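Local coordinates for protein UTP--glucose-1-phosphate uridylyltransferase (Acinetobacter baumannii, PDB 6KNL) that catalyses the transfer of a uridylyl group from UTP to alpha-D-glucose 1-phosphate, yielding UDP-glucose and diphosphate, at residues Ser22-Met27 with Lys59-Asn64; Leu53-Ser58 with Ser100-Gln105; Val132-Gly137 with Val207-Leu212; Met159-Pro164 with Asn203-Gly208. The protein carries 1 engineered substitution. All coordinates share one frame; numbering follows the deposited sequence.

Contact 1 (Ser22-Met27 with Lys59-Asn64); sequences SIPKEM and KASIEN. With URI (uridine), chain C.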
loop_
_atom_site.group_PDB
_atom_site.type_symbol
_atom_site.label_atom_id
_atom_site.label_comp_id
_atom_site.label_asym_id
_atom_site.label_seq_id
_atom_site.Cartn_x
_atom_site.Cartn_y
_atom_site.Cartn_z
ATOM N N SER A 22 -10.349 -1.537 -0.974
ATOM C CA SER A 22 -10.425 -1.881 -2.423
ATOM C C SER A 22 -9.192 -2.615 -2.956
ATOM O O SER A 22 -9.196 -2.881 -4.155
ATOM C CB SER A 22 -10.687 -0.654 -3.226
ATOM O OG SER A 22 -11.978 -0.153 -2.913
ATOM N N ILE A 23 -8.204 -2.932 -2.116
ATOM C CA ILE A 23 -7.080 -3.868 -2.447
ATOM C C ILE A 23 -6.953 -4.817 -1.266
ATOM O O ILE A 23 -7.282 -4.422 -0.163
ATOM C CB ILE A 23 -5.723 -3.149 -2.678
ATOM C CG1 ILE A 23 -5.092 -2.771 -1.332
ATOM C CG2 ILE A 23 -5.857 -1.962 -3.628
ATOM C CD1 ILE A 23 -3.962 -1.789 -1.397
ATOM N N PRO A 24 -6.396 -6.036 -1.416
ATOM C CA PRO A 24 -6.235 -6.931 -0.274
ATOM C C PRO A 24 -5.287 -6.371 0.794
ATOM O O PRO A 24 -4.309 -5.760 0.440
ATOM C CB PRO A 24 -5.615 -8.181 -0.914
ATOM C CG PRO A 24 -6.026 -8.104 -2.358
ATOM C CD PRO A 24 -5.896 -6.628 -2.664
ATOM N N LYS A 25 -5.568 -6.640 2.069
ATOM C CA LYS A 25 -4.701 -6.222 3.207
ATOM C C LYS A 25 -3.269 -6.712 2.955
ATOM O O LYS A 25 -2.337 -6.059 3.449
ATOM C CB LYS A 25 -5.217 -6.772 4.544
ATOM C CG LYS A 25 -5.129 -8.290 4.703
ATOM C CD LYS A 25 -6.222 -8.909 5.570
ATOM C CE LYS A 25 -6.126 -10.422 5.698
ATOM N NZ LYS A 25 -4.912 -10.848 6.442
ATOM N N GLU A 26 -3.125 -7.824 2.227
ATOM C CA GLU A 26 -1.844 -8.536 2.013
ATOM C C GLU A 26 -0.988 -7.752 1.030
ATOM O O GLU A 26 0.214 -8.018 0.982
ATOM C CB GLU A 26 -2.069 -9.930 1.442
ATOM C CG GLU A 26 -2.685 -10.903 2.428
ATOM C CD GLU A 26 -4.205 -10.938 2.419
ATOM O OE1 GLU A 26 -4.832 -10.144 1.654
ATOM O OE2 GLU A 26 -4.764 -11.750 3.180
ATOM N N MET A 27 -1.595 -6.837 0.280
ATOM C CA MET A 27 -0.899 -5.991 -0.720
ATOM C C MET A 27 -0.605 -4.596 -0.152
ATOM O O MET A 27 -0.147 -3.727 -0.918
ATOM C CB MET A 27 -1.754 -5.873 -1.983
ATOM C CG MET A 27 -2.025 -7.222 -2.637
ATOM S SD MET A 27 -0.503 -8.088 -3.084
ATOM C CE MET A 27 0.112 -6.981 -4.348
ATOM N N LYS A 59 -9.059 -11.079 -4.516
ATOM C CA LYS A 59 -7.627 -11.112 -4.102
ATOM C C LYS A 59 -6.713 -11.535 -5.263
ATOM O O LYS A 59 -5.595 -12.016 -4.969
ATOM C CB LYS A 59 -7.443 -12.051 -2.906
ATOM C CG LYS A 59 -8.341 -11.777 -1.709
ATOM C CD LYS A 59 -7.805 -10.748 -0.764
ATOM C CE LYS A 59 -8.445 -10.835 0.602
ATOM N NZ LYS A 59 -7.440 -10.684 1.676
ATOM N N ALA A 60 -7.170 -11.325 -6.501
ATOM C CA ALA A 60 -6.424 -11.526 -7.767
ATOM C C ALA A 60 -5.049 -10.846 -7.689
ATOM O O ALA A 60 -4.076 -11.467 -8.084
ATOM C CB ALA A 60 -7.216 -10.999 -8.934
ATOM N N SER A 61 -4.971 -9.621 -7.177
ATOM C CA SER A 61 -3.713 -8.832 -7.121
ATOM C C SER A 61 -2.609 -9.614 -6.382
ATOM O O SER A 61 -1.445 -9.499 -6.775
ATOM C CB SER A 61 -3.955 -7.481 -6.533
ATOM O OG SER A 61 -4.223 -7.585 -5.151
ATOM N N ILE A 62 -2.934 -10.415 -5.372
ATOM C CA ILE A 62 -1.917 -11.275 -4.692
ATOM C C ILE A 62 -1.356 -12.255 -5.717
ATOM O O ILE A 62 -0.144 -12.351 -5.805
ATOM C CB ILE A 62 -2.479 -12.036 -3.477
ATOM C CG1 ILE A 62 -2.869 -11.089 -2.342
ATOM C CG2 ILE A 62 -1.485 -13.094 -3.008
ATOM C CD1 ILE A 62 -3.631 -11.748 -1.209
ATOM N N GLU A 63 -2.226 -12.990 -6.410
ATOM C CA GLU A 63 -1.829 -14.002 -7.423
ATOM C C GLU A 63 -1.052 -13.333 -8.557
ATOM O O GLU A 63 -0.057 -13.948 -9.019
ATOM C CB GLU A 63 -3.038 -14.726 -8.006
ATOM C CG GLU A 63 -3.495 -15.898 -7.162
ATOM C CD GLU A 63 -5.002 -15.975 -7.012
ATOM O OE1 GLU A 63 -5.532 -15.465 -5.983
ATOM O OE2 GLU A 63 -5.631 -16.533 -7.912
ATOM N N ASN A 64 -1.499 -12.141 -8.989
ATOM C CA ASN A 64 -0.893 -11.354 -10.101
ATOM C C ASN A 64 0.532 -10.930 -9.727
ATOM O O ASN A 64 1.356 -10.761 -10.641
ATOM C CB ASN A 64 -1.745 -10.143 -10.473
ATOM C CG ASN A 64 -3.031 -10.536 -11.161
ATOM O OD1 ASN A 64 -3.130 -11.648 -11.675
ATOM N ND2 ASN A 64 -4.013 -9.646 -11.173
HETATM N N1 URI C . -8.433 -16.206 7.284
HETATM C C2 URI C . -9.175 -16.203 8.455
HETATM N N3 URI C . -10.419 -16.766 8.368
HETATM C C4 URI C . -10.999 -17.318 7.250
HETATM C C5 URI C . -10.170 -17.292 6.073
HETATM C C6 URI C . -8.941 -16.747 6.125
HETATM O O2 URI C . -8.766 -15.728 9.504
HETATM O O4 URI C . -12.142 -17.770 7.347
HETATM C "C1'" URI C . -7.084 -15.604 7.353
HETATM C "C2'" URI C . -7.111 -14.072 7.442
HETATM C "C3'" URI C . -5.805 -13.809 8.206
HETATM C "C4'" URI C . -5.781 -14.967 9.216
HETATM O "O2'" URI C . -7.135 -13.438 6.178
HETATM O "O3'" URI C . -4.627 -13.847 7.406
HETATM O "O4'" URI C . -6.457 -16.067 8.535
HETATM C "C5'" URI C . -6.435 -14.624 10.561
HETATM O "O5'" URI C . -6.830 -15.766 11.311
#
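Lys59 NZ is gripped by three acceptors: it donates to Glu26 OE1 at 2.7 Å in a salt bridge, and also to the backbone carbonyls of Val9 and Gly11. Glu26 accepts on the syn lone pair of OE1, the side facing its other oxygen, and that second oxygen, OE2, makes a longer salt bridge to Lys25 NZ at 3.4 Å. One carboxylate thus serves two ammonium groups in a salt-bridge network. A bend at chi2 (90°) turns it toward Lys59. The Glu26 and Lys59 side chains meet at roughly a right angle, the lysine having first run past the Pro24 ring in the opposite direction, with CD 3.4 Å from Pro24 CB. Ile62 crosses the Glu26 chain at a slant, its CD1 3.6 Å from Glu26 CB, and its CG1 meets Met27 SD at 3.9 Å. Ser61 OG touches both Pro24 CD and Met27 CG. Lys25, which binds UTP and UDP-glucose, makes a weak hydrogen bond from NZ to the ribose O3' of uridine. The contact joins the 3-10 turn of the loop after strand 4-8 to the start of helix 60-65, with Ile36 of helix 35-45 touching Glu26 and Met27, and Leu53 of strand 50-55 against Ile62.

Contact 2 (Leu53-Ser58 with Ser100-Gln105); sequences LVTHSS and SVRQPQ. With URI (uridine), chain C.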
loop_
_atom_site.group_PDB
_atom_site.type_symbol
_atom_site.label_atom_id
_atom_site.label_comp_id
_atom_site.label_asym_id
_atom_site.label_seq_id
_atom_site.Cartn_x
_atom_site.Cartn_y
_atom_site.Cartn_z
ATOM N N LEU A 53 -1.979 -20.507 -1.600
ATOM C CA LEU A 53 -2.869 -19.388 -1.227
ATOM C C LEU A 53 -4.277 -19.964 -1.118
ATOM O O LEU A 53 -4.778 -20.484 -2.137
ATOM C CB LEU A 53 -2.797 -18.277 -2.279
ATOM C CG LEU A 53 -1.413 -17.679 -2.535
ATOM C CD1 LEU A 53 -1.460 -16.657 -3.658
ATOM C CD2 LEU A 53 -0.827 -17.047 -1.283
ATOM N N VAL A 54 -4.859 -19.932 0.080
ATOM C CA VAL A 54 -6.323 -20.122 0.257
ATOM C C VAL A 54 -6.897 -18.718 0.160
ATOM O O VAL A 54 -6.590 -17.931 1.059
ATOM C CB VAL A 54 -6.678 -20.777 1.602
ATOM C CG1 VAL A 54 -8.173 -20.919 1.764
ATOM C CG2 VAL A 54 -5.989 -22.117 1.773
ATOM N N THR A 55 -7.645 -18.399 -0.890
ATOM C CA THR A 55 -7.917 -16.980 -1.210
ATOM C C THR A 55 -9.413 -16.734 -1.417
ATOM O O THR A 55 -10.221 -17.667 -1.245
ATOM C CB THR A 55 -7.023 -16.542 -2.377
ATOM O OG1 THR A 55 -7.019 -15.110 -2.451
ATOM C CG2 THR A 55 -7.439 -17.178 -3.683
ATOM N N HIS A 56 -9.726 -15.481 -1.737
ATOM C CA HIS A 56 -11.075 -14.900 -1.934
ATOM C C HIS A 56 -11.110 -14.255 -3.321
ATOM O O HIS A 56 -10.035 -13.840 -3.798
ATOM C CB HIS A 56 -11.351 -13.906 -0.796
ATOM C CG HIS A 56 -12.703 -13.269 -0.818
ATOM N ND1 HIS A 56 -12.915 -12.003 -1.347
ATOM C CD2 HIS A 56 -13.899 -13.700 -0.351
ATOM C CE1 HIS A 56 -14.188 -11.690 -1.214
ATOM N NE2 HIS A 56 -14.816 -12.718 -0.608
ATOM N N SER A 57 -12.306 -14.149 -3.905
ATOM C CA SER A 57 -12.581 -13.650 -5.278
ATOM C C SER A 57 -12.114 -12.203 -5.474
ATOM O O SER A 57 -12.127 -11.767 -6.625
ATOM C CB SER A 57 -14.050 -13.768 -5.619
ATOM O OG SER A 57 -14.828 -12.929 -4.786
ATOM N N SER A 58 -11.772 -11.471 -4.414
ATOM C CA SER A 58 -11.316 -10.055 -4.502
ATOM C C SER A 58 -9.785 -9.961 -4.456
ATOM O O SER A 58 -9.287 -8.849 -4.330
ATOM C CB SER A 58 -11.942 -9.218 -3.400
ATOM O OG SER A 58 -11.350 -9.480 -2.130
ATOM N N SER A 100 -3.295 -21.779 -5.927
ATOM C CA SER A 100 -4.449 -20.983 -5.466
ATOM C C SER A 100 -5.652 -21.912 -5.294
ATOM O O SER A 100 -5.875 -22.725 -6.211
ATOM C CB SER A 100 -4.729 -19.923 -6.472
ATOM O OG SER A 100 -5.337 -18.831 -5.852
ATOM N N VAL A 101 -6.376 -21.794 -4.172
ATOM C CA VAL A 101 -7.720 -22.414 -3.997
ATOM C C VAL A 101 -8.634 -21.413 -3.284
ATOM O O VAL A 101 -8.123 -20.571 -2.531
ATOM C CB VAL A 101 -7.630 -23.772 -3.275
ATOM C CG1 VAL A 101 -7.226 -23.632 -1.817
ATOM C CG2 VAL A 101 -8.926 -24.559 -3.399
ATOM N N ARG A 102 -9.939 -21.508 -3.544
ATOM C CA ARG A 102 -10.977 -20.598 -2.987
ATOM C C ARG A 102 -11.494 -21.141 -1.649
ATOM O O ARG A 102 -11.727 -22.351 -1.543
ATOM C CB ARG A 102 -12.100 -20.403 -4.018
ATOM C CG ARG A 102 -11.674 -19.611 -5.249
ATOM C CD ARG A 102 -11.008 -18.289 -4.891
ATOM N NE ARG A 102 -10.693 -17.478 -6.058
ATOM C CZ ARG A 102 -11.567 -16.804 -6.803
ATOM N NH1 ARG A 102 -12.864 -16.822 -6.537
ATOM N NH2 ARG A 102 -11.134 -16.118 -7.844
ATOM N N GLN A 103 -11.623 -20.266 -0.647
ATOM C CA GLN A 103 -12.506 -20.489 0.531
ATOM C C GLN A 103 -13.904 -19.964 0.209
ATOM O O GLN A 103 -14.113 -18.752 0.124
ATOM C CB GLN A 103 -11.996 -19.797 1.786
ATOM C CG GLN A 103 -12.944 -19.990 2.956
ATOM C CD GLN A 103 -12.364 -19.475 4.245
ATOM O OE1 GLN A 103 -11.662 -18.464 4.249
ATOM N NE2 GLN A 103 -12.645 -20.173 5.339
ATOM N N PRO A 104 -14.890 -20.871 0.024
ATOM C CA PRO A 104 -16.254 -20.495 -0.349
ATOM C C PRO A 104 -16.837 -19.337 0.474
ATOM O O PRO A 104 -17.201 -18.331 -0.111
ATOM C CB PRO A 104 -17.048 -21.781 -0.060
ATOM C CG PRO A 104 -16.058 -22.908 -0.254
ATOM C CD PRO A 104 -14.728 -22.328 0.170
ATOM N N GLN A 105 -16.908 -19.532 1.800
ATOM C CA GLN A 105 -17.374 -18.544 2.817
ATOM C C GLN A 105 -16.282 -18.406 3.869
ATOM O O GLN A 105 -15.487 -19.329 4.014
ATOM C CB GLN A 105 -18.635 -19.025 3.543
ATOM C CG GLN A 105 -19.893 -19.109 2.690
ATOM C CD GLN A 105 -20.872 -20.087 3.293
ATOM O OE1 GLN A 105 -20.508 -21.207 3.659
ATOM N NE2 GLN A 105 -22.124 -19.668 3.409
HETATM N N1 URI C . -8.433 -16.206 7.284
HETATM C C2 URI C . -9.175 -16.203 8.455
HETATM N N3 URI C . -10.419 -16.766 8.368
HETATM C C4 URI C . -10.999 -17.318 7.250
HETATM C C5 URI C . -10.170 -17.292 6.073
HETATM C C6 URI C . -8.941 -16.747 6.125
HETATM O O2 URI C . -8.766 -15.728 9.504
HETATM O O4 URI C . -12.142 -17.770 7.347
HETATM C "C1'" URI C . -7.084 -15.604 7.353
HETATM C "C2'" URI C . -7.111 -14.072 7.442
HETATM C "C3'" URI C . -5.805 -13.809 8.206
HETATM C "C4'" URI C . -5.781 -14.967 9.216
HETATM O "O2'" URI C . -7.135 -13.438 6.178
HETATM O "O3'" URI C . -4.627 -13.847 7.406
HETATM O "O4'" URI C . -6.457 -16.067 8.535
HETATM C "C5'" URI C . -6.435 -14.624 10.561
HETATM O "O5'" URI C . -6.830 -15.766 11.311
#
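The Arg102 guanidinium lies with one face over the backbone of His56 and Ser57: Ser57 CA stands 3.3 Å above its plane, toward the rim, and His56 C is on that same face. Its NH1 comes 3.4 Å from Ser57 CB, while the methyl CG2 of Thr55 approaches obliquely. The bend at chi2 (-52°) turns the arginine back across the neighbouring chain. The His56 ring carries Ser57 OG over one face and Ser58 CB at its edge; its ND1 pairs with Ser58 OG, and NE2 bonds Glu71 of the second subunit. Strands 53-55 and 100-102 run parallel, bonded from Val101 N to Leu53 O and Thr55 N to Val101 O (2.8 Å). Val54 CG2 and Val101 CG1 lie side by side at 4.1 Å. One further main-chain bond, Gln103 N to Thr55 O (3.0 Å), fixes the root of Gln103, which binds UTP and UDP-glucose; its NE2 is held by His111, while its weak bond to uridine O4 is doubtful.

Contact 3 (Val132-Gly137 with Val207-Leu212); sequences VLVKDG and VGRYVL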
loop_
_atom_site.group_PDB
_atom_site.type_symbol
_atom_site.label_atom_id
_atom_site.label_comp_id
_atom_site.label_asym_id
_atom_site.label_seq_id
_atom_site.Cartn_x
_atom_site.Cartn_y
_atom_site.Cartn_z
ATOM N N VAL A 132 0.891 -11.404 9.910
ATOM C CA VAL A 132 2.109 -11.346 10.780
ATOM C C VAL A 132 3.380 -11.377 9.924
ATOM O O VAL A 132 3.524 -12.319 9.137
ATOM C CB VAL A 132 2.143 -12.493 11.805
ATOM C CG1 VAL A 132 3.330 -12.355 12.758
ATOM C CG2 VAL A 132 0.831 -12.603 12.574
ATOM N N LEU A 133 4.284 -10.413 10.130
ATOM C CA LEU A 133 5.660 -10.387 9.568
ATOM C C LEU A 133 6.663 -10.853 10.626
ATOM O O LEU A 133 6.487 -10.498 11.785
ATOM C CB LEU A 133 6.000 -8.960 9.138
ATOM C CG LEU A 133 5.233 -8.386 7.947
ATOM C CD1 LEU A 133 6.081 -7.318 7.268
ATOM C CD2 LEU A 133 4.842 -9.459 6.939
ATOM N N VAL A 134 7.707 -11.576 10.214
ATOM C CA VAL A 134 8.780 -12.114 11.103
ATOM C C VAL A 134 10.143 -11.618 10.609
ATOM O O VAL A 134 10.502 -11.927 9.467
ATOM C CB VAL A 134 8.742 -13.652 11.144
ATOM C CG1 VAL A 134 9.784 -14.214 12.098
ATOM C CG2 VAL A 134 7.356 -14.173 11.495
ATOM N N LYS A 135 10.880 -10.898 11.455
ATOM C CA LYS A 135 12.228 -10.360 11.139
ATOM C C LYS A 135 13.282 -11.146 11.931
ATOM O O LYS A 135 13.081 -11.353 13.141
ATOM C CB LYS A 135 12.278 -8.870 11.482
ATOM C CG LYS A 135 12.847 -7.980 10.388
ATOM C CD LYS A 135 13.113 -6.552 10.831
ATOM C CE LYS A 135 14.393 -6.393 11.629
ATOM N NZ LYS A 135 14.145 -6.157 13.074
ATOM N N ASP A 136 14.376 -11.538 11.277
ATOM C CA ASP A 136 15.456 -12.361 11.884
ATOM C C ASP A 136 16.664 -11.455 12.189
ATOM O O ASP A 136 16.462 -10.227 12.335
ATOM C CB ASP A 136 15.745 -13.563 10.978
ATOM C CG ASP A 136 16.660 -14.614 11.586
ATOM O OD1 ASP A 136 17.887 -14.410 11.546
ATOM O OD2 ASP A 136 16.137 -15.620 12.109
ATOM N N GLY A 137 17.852 -12.054 12.355
ATOM C CA GLY A 137 19.153 -11.366 12.483
ATOM C C GLY A 137 20.285 -12.214 11.918
ATOM O O GLY A 137 20.960 -11.755 10.976
ATOM N N VAL A 207 1.856 -17.122 17.548
ATOM C CA VAL A 207 2.367 -16.065 16.630
ATOM C C VAL A 207 1.602 -16.125 15.309
ATOM O O VAL A 207 1.318 -15.042 14.753
ATOM C CB VAL A 207 3.880 -16.207 16.399
ATOM C CG1 VAL A 207 4.350 -15.294 15.291
ATOM C CG2 VAL A 207 4.668 -15.950 17.668
ATOM N N GLY A 208 1.290 -17.330 14.831
ATOM C CA GLY A 208 0.739 -17.553 13.479
ATOM C C GLY A 208 1.775 -18.151 12.535
ATOM O O GLY A 208 1.852 -17.734 11.359
ATOM N N ARG A 209 2.539 -19.115 13.030
ATOM C CA ARG A 209 3.457 -19.957 12.227
ATOM C C ARG A 209 3.302 -21.384 12.746
ATOM O O ARG A 209 3.497 -21.601 13.933
ATOM C CB ARG A 209 4.894 -19.432 12.339
ATOM C CG ARG A 209 5.126 -18.056 11.719
ATOM C CD ARG A 209 5.245 -18.091 10.207
ATOM N NE ARG A 209 5.485 -16.758 9.668
ATOM C CZ ARG A 209 4.538 -15.855 9.401
ATOM N NH1 ARG A 209 3.259 -16.134 9.604
ATOM N NH2 ARG A 209 4.879 -14.673 8.920
ATOM N N TYR A 210 2.901 -22.323 11.902
ATOM C CA TYR A 210 2.686 -23.726 12.334
ATOM C C TYR A 210 3.440 -24.654 11.384
ATOM O O TYR A 210 3.680 -24.267 10.244
ATOM C CB TYR A 210 1.190 -24.048 12.408
ATOM C CG TYR A 210 0.341 -23.040 13.149
ATOM C CD1 TYR A 210 0.019 -21.814 12.585
ATOM C CD2 TYR A 210 -0.188 -23.322 14.397
ATOM C CE1 TYR A 210 -0.777 -20.894 13.250
ATOM C CE2 TYR A 210 -1.001 -22.419 15.069
ATOM C CZ TYR A 210 -1.298 -21.196 14.495
ATOM O OH TYR A 210 -2.090 -20.298 15.161
ATOM N N VAL A 211 3.832 -25.821 11.886
ATOM C CA VAL A 211 4.227 -27.012 11.076
ATOM C C VAL A 211 3.374 -28.157 11.608
ATOM O O VAL A 211 3.425 -28.383 12.806
ATOM C CB VAL A 211 5.734 -27.306 11.172
ATOM C CG1 VAL A 211 6.156 -28.425 10.232
ATOM C CG2 VAL A 211 6.550 -26.058 10.897
ATOM N N LEU A 212 2.562 -28.772 10.751
ATOM C CA LEU A 212 1.462 -29.692 11.135
ATOM C C LEU A 212 1.517 -30.923 10.248
ATOM O O LEU A 212 1.893 -30.813 9.092
ATOM C CB LEU A 212 0.117 -28.997 10.939
ATOM C CG LEU A 212 -0.092 -27.685 11.685
ATOM C CD1 LEU A 212 -1.448 -27.099 11.326
ATOM C CD2 LEU A 212 0.039 -27.860 13.193
#
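Strands 132-135 and 209-212 run at 90° to one another, their axes no closer than 11.2 Å, so side chains and not strand pairing make the join. Arg209 spans the gap. Its chain leaves beside the backbone N and bends at chi2 (-78°), which carries the guanidinium back toward Val132, where NH2 donates to Val132 O at 2.7 Å. The donor stands above the carbonyl plane, 39° out of it, and the oxygen lies at the guanidinium edge, near its plane. From there NH1 turns to its own chain and holds Gly208 O at 2.8 Å. Val134 comes at the group from the opposite direction, with CG2 3.6 Å from NH2. Nearby, Val132 and Val207 cross at about a right angle: the CG1 methyls meet at 4.0 Å, and Val132 CG2 packs on the carbonyl oxygen of Val207. Gly208 makes the corner that separates strand 204-207 from strand 209-212. Outside the two segments Arg209 NE forms a salt bridge with Glu42 and NH1 also bonds Leu129 O. All three guanidinium nitrogens are therefore engaged, and the cation ties three backbone carbonyls (Val132, Gly208 and Leu129) and helix 35-45 together beside the strand that follows Asp131, a ligand-binding residue. The salt bridge with Glu42 probably balances the charge of this buried cation.

Contact 4 (Met159-Pro164 with Asn203-Gly208); sequences MVEAVP and NLSVVG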
loop_
_atom_site.group_PDB
_atom_site.type_symbol
_atom_site.label_atom_id
_atom_site.label_comp_id
_atom_site.label_asym_id
_atom_site.label_seq_id
_atom_site.Cartn_x
_atom_site.Cartn_y
_atom_site.Cartn_z
ATOM N N MET A 159 4.743 -21.904 16.624
ATOM C CA MET A 159 5.682 -20.797 16.907
ATOM C C MET A 159 5.047 -19.904 17.971
ATOM O O MET A 159 3.825 -19.609 17.846
ATOM C CB MET A 159 6.024 -19.972 15.665
ATOM C CG MET A 159 7.162 -18.981 15.919
ATOM S SD MET A 159 7.762 -18.141 14.458
ATOM C CE MET A 159 8.206 -19.562 13.456
ATOM N N VAL A 160 5.858 -19.508 18.958
ATOM C CA VAL A 160 5.427 -18.673 20.111
ATOM C C VAL A 160 6.485 -17.605 20.398
ATOM O O VAL A 160 7.644 -17.762 19.992
ATOM C CB VAL A 160 5.129 -19.516 21.364
ATOM C CG1 VAL A 160 4.140 -20.635 21.072
ATOM C CG2 VAL A 160 6.398 -20.070 21.995
ATOM N N GLU A 161 6.057 -16.559 21.088
ATOM C CA GLU A 161 6.836 -15.324 21.352
ATOM C C GLU A 161 6.541 -14.887 22.782
ATOM O O GLU A 161 5.345 -14.784 23.122
ATOM C CB GLU A 161 6.419 -14.230 20.375
ATOM C CG GLU A 161 7.245 -12.967 20.463
ATOM C CD GLU A 161 6.982 -12.043 19.288
ATOM O OE1 GLU A 161 7.959 -11.441 18.769
ATOM O OE2 GLU A 161 5.802 -11.955 18.869
ATOM N N ALA A 162 7.574 -14.677 23.593
ATOM C CA ALA A 162 7.415 -14.170 24.972
ATOM C C ALA A 162 6.785 -12.775 24.885
ATOM O O ALA A 162 7.234 -11.987 24.033
ATOM C CB ALA A 162 8.752 -14.168 25.675
ATOM N N VAL A 163 5.742 -12.505 25.674
ATOM C CA VAL A 163 5.114 -11.151 25.785
ATOM C C VAL A 163 5.153 -10.697 27.242
ATOM O O VAL A 163 5.237 -11.515 28.160
ATOM C CB VAL A 163 3.673 -11.101 25.232
ATOM C CG1 VAL A 163 3.631 -11.290 23.723
ATOM C CG2 VAL A 163 2.734 -12.080 25.927
ATOM N N PRO A 164 5.091 -9.369 27.499
ATOM C CA PRO A 164 5.071 -8.853 28.871
ATOM C C PRO A 164 3.876 -9.339 29.714
ATOM O O PRO A 164 2.786 -9.479 29.179
ATOM C CB PRO A 164 5.045 -7.326 28.672
ATOM C CG PRO A 164 5.655 -7.127 27.299
ATOM C CD PRO A 164 5.126 -8.294 26.494
ATOM N N ASN A 203 4.048 -16.866 29.403
ATOM C CA ASN A 203 4.077 -15.525 28.761
ATOM C C ASN A 203 4.269 -15.707 27.247
ATOM O O ASN A 203 4.519 -14.700 26.556
ATOM C CB ASN A 203 5.138 -14.628 29.408
ATOM C CG ASN A 203 6.547 -15.150 29.231
ATOM O OD1 ASN A 203 6.747 -16.326 28.928
ATOM N ND2 ASN A 203 7.532 -14.284 29.415
ATOM N N LEU A 204 4.136 -16.942 26.749
ATOM C CA LEU A 204 4.467 -17.328 25.352
ATOM C C LEU A 204 3.208 -17.252 24.478
ATOM O O LEU A 204 2.355 -18.140 24.580
ATOM C CB LEU A 204 5.085 -18.731 25.354
ATOM C CG LEU A 204 6.400 -18.867 26.130
ATOM C CD1 LEU A 204 6.977 -20.265 26.006
ATOM C CD2 LEU A 204 7.437 -17.851 25.676
ATOM N N SER A 205 3.127 -16.227 23.624
ATOM C CA SER A 205 1.996 -15.977 22.690
ATOM C C SER A 205 2.117 -16.864 21.449
ATOM O O SER A 205 3.222 -17.037 20.937
ATOM C CB SER A 205 1.941 -14.531 22.270
ATOM O OG SER A 205 2.921 -14.254 21.270
ATOM N N VAL A 206 0.987 -17.349 20.956
ATOM C CA VAL A 206 0.889 -17.993 19.620
ATOM C C VAL A 206 1.050 -16.883 18.581
ATOM O O VAL A 206 0.442 -15.817 18.768
ATOM C CB VAL A 206 -0.443 -18.740 19.479
ATOM C CG1 VAL A 206 -0.607 -19.348 18.094
ATOM C CG2 VAL A 206 -0.589 -19.790 20.573
ATOM N N VAL A 207 1.856 -17.122 17.548
ATOM C CA VAL A 207 2.367 -16.065 16.630
ATOM C C VAL A 207 1.602 -16.125 15.309
ATOM O O VAL A 207 1.318 -15.042 14.753
ATOM C CB VAL A 207 3.880 -16.207 16.399
ATOM C CG1 VAL A 207 4.350 -15.294 15.291
ATOM C CG2 VAL A 207 4.668 -15.950 17.668
ATOM N N GLY A 208 1.290 -17.330 14.831
ATOM C CA GLY A 208 0.739 -17.553 13.479
ATOM C C GLY A 208 1.775 -18.151 12.535
ATOM O O GLY A 208 1.852 -17.734 11.359
#
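Packing is closest where Glu161 and Ser205 form the antiparallel hydrogen-bonded pair, and it thins toward Ala162 at the partly exposed rim. Glu161 O takes two donors from one residue, Ser205 N at 2.7 Å and Ser205 OG at 3.1 Å, which reach it from opposite faces of its carbonyl plane. The serine hydroxyl can fold back this way because OG sits between the backbone N and the carbonyl carbon (chi1 78°). The CB of Glu161 rests on that hydroxyl and, at 3.7 Å, on Val207 CG2, while its carboxylate goes on to bond Thr255. On the sheet face bearing Val160, Ala162, Leu204 and Val206, Val160 CG2 meets Leu204 CB at 3.8 Å, and Val174 of strand 172-174 touches both valine and leucine. At the looser rim, Ala162 CB comes no nearer than 3.9 Å to Leu204 CD2 and Asn203 ND2. A backbone bond from Val163 N to Asn203 O, 2.7 Å long, still fastens that end. At the other, Val207 N donates to Met159 O, tilted 32° from its carbonyl plane. The polar bonds are mostly main-chain, with the serine hydroxyl adding a second hold on one carbonyl. They secure Ser205 and Val207, on either side of Val206, and so are likely to steady the placing of Val206, which binds UDP-glucose and whose own backbone pairs with Gly172.

In the fold
Contacts 1 and 2 lie on one side of the chain's centre and both touch the uridine, through Lys25 at the ribose and Gln103 at the base. Their centres are 11 Å apart, and they meet where Glu63 OE2 probably hydrogen-bonds Ser100 OG at 3.1 Å and Ile62 packs on Leu53. Contacts 3 and 4 share Val207 and Gly208, with centres 10 Å apart, and strands 209-212 and 156-162 are neighbours in the large mixed sheet, which strands 50-55 and 97-102 of contact 2 also join. Contact 4 lies across the chain from contacts 1 and 2, about 28 Å between centres, yet the side chain of Val206 is about 10 Å from the uridine.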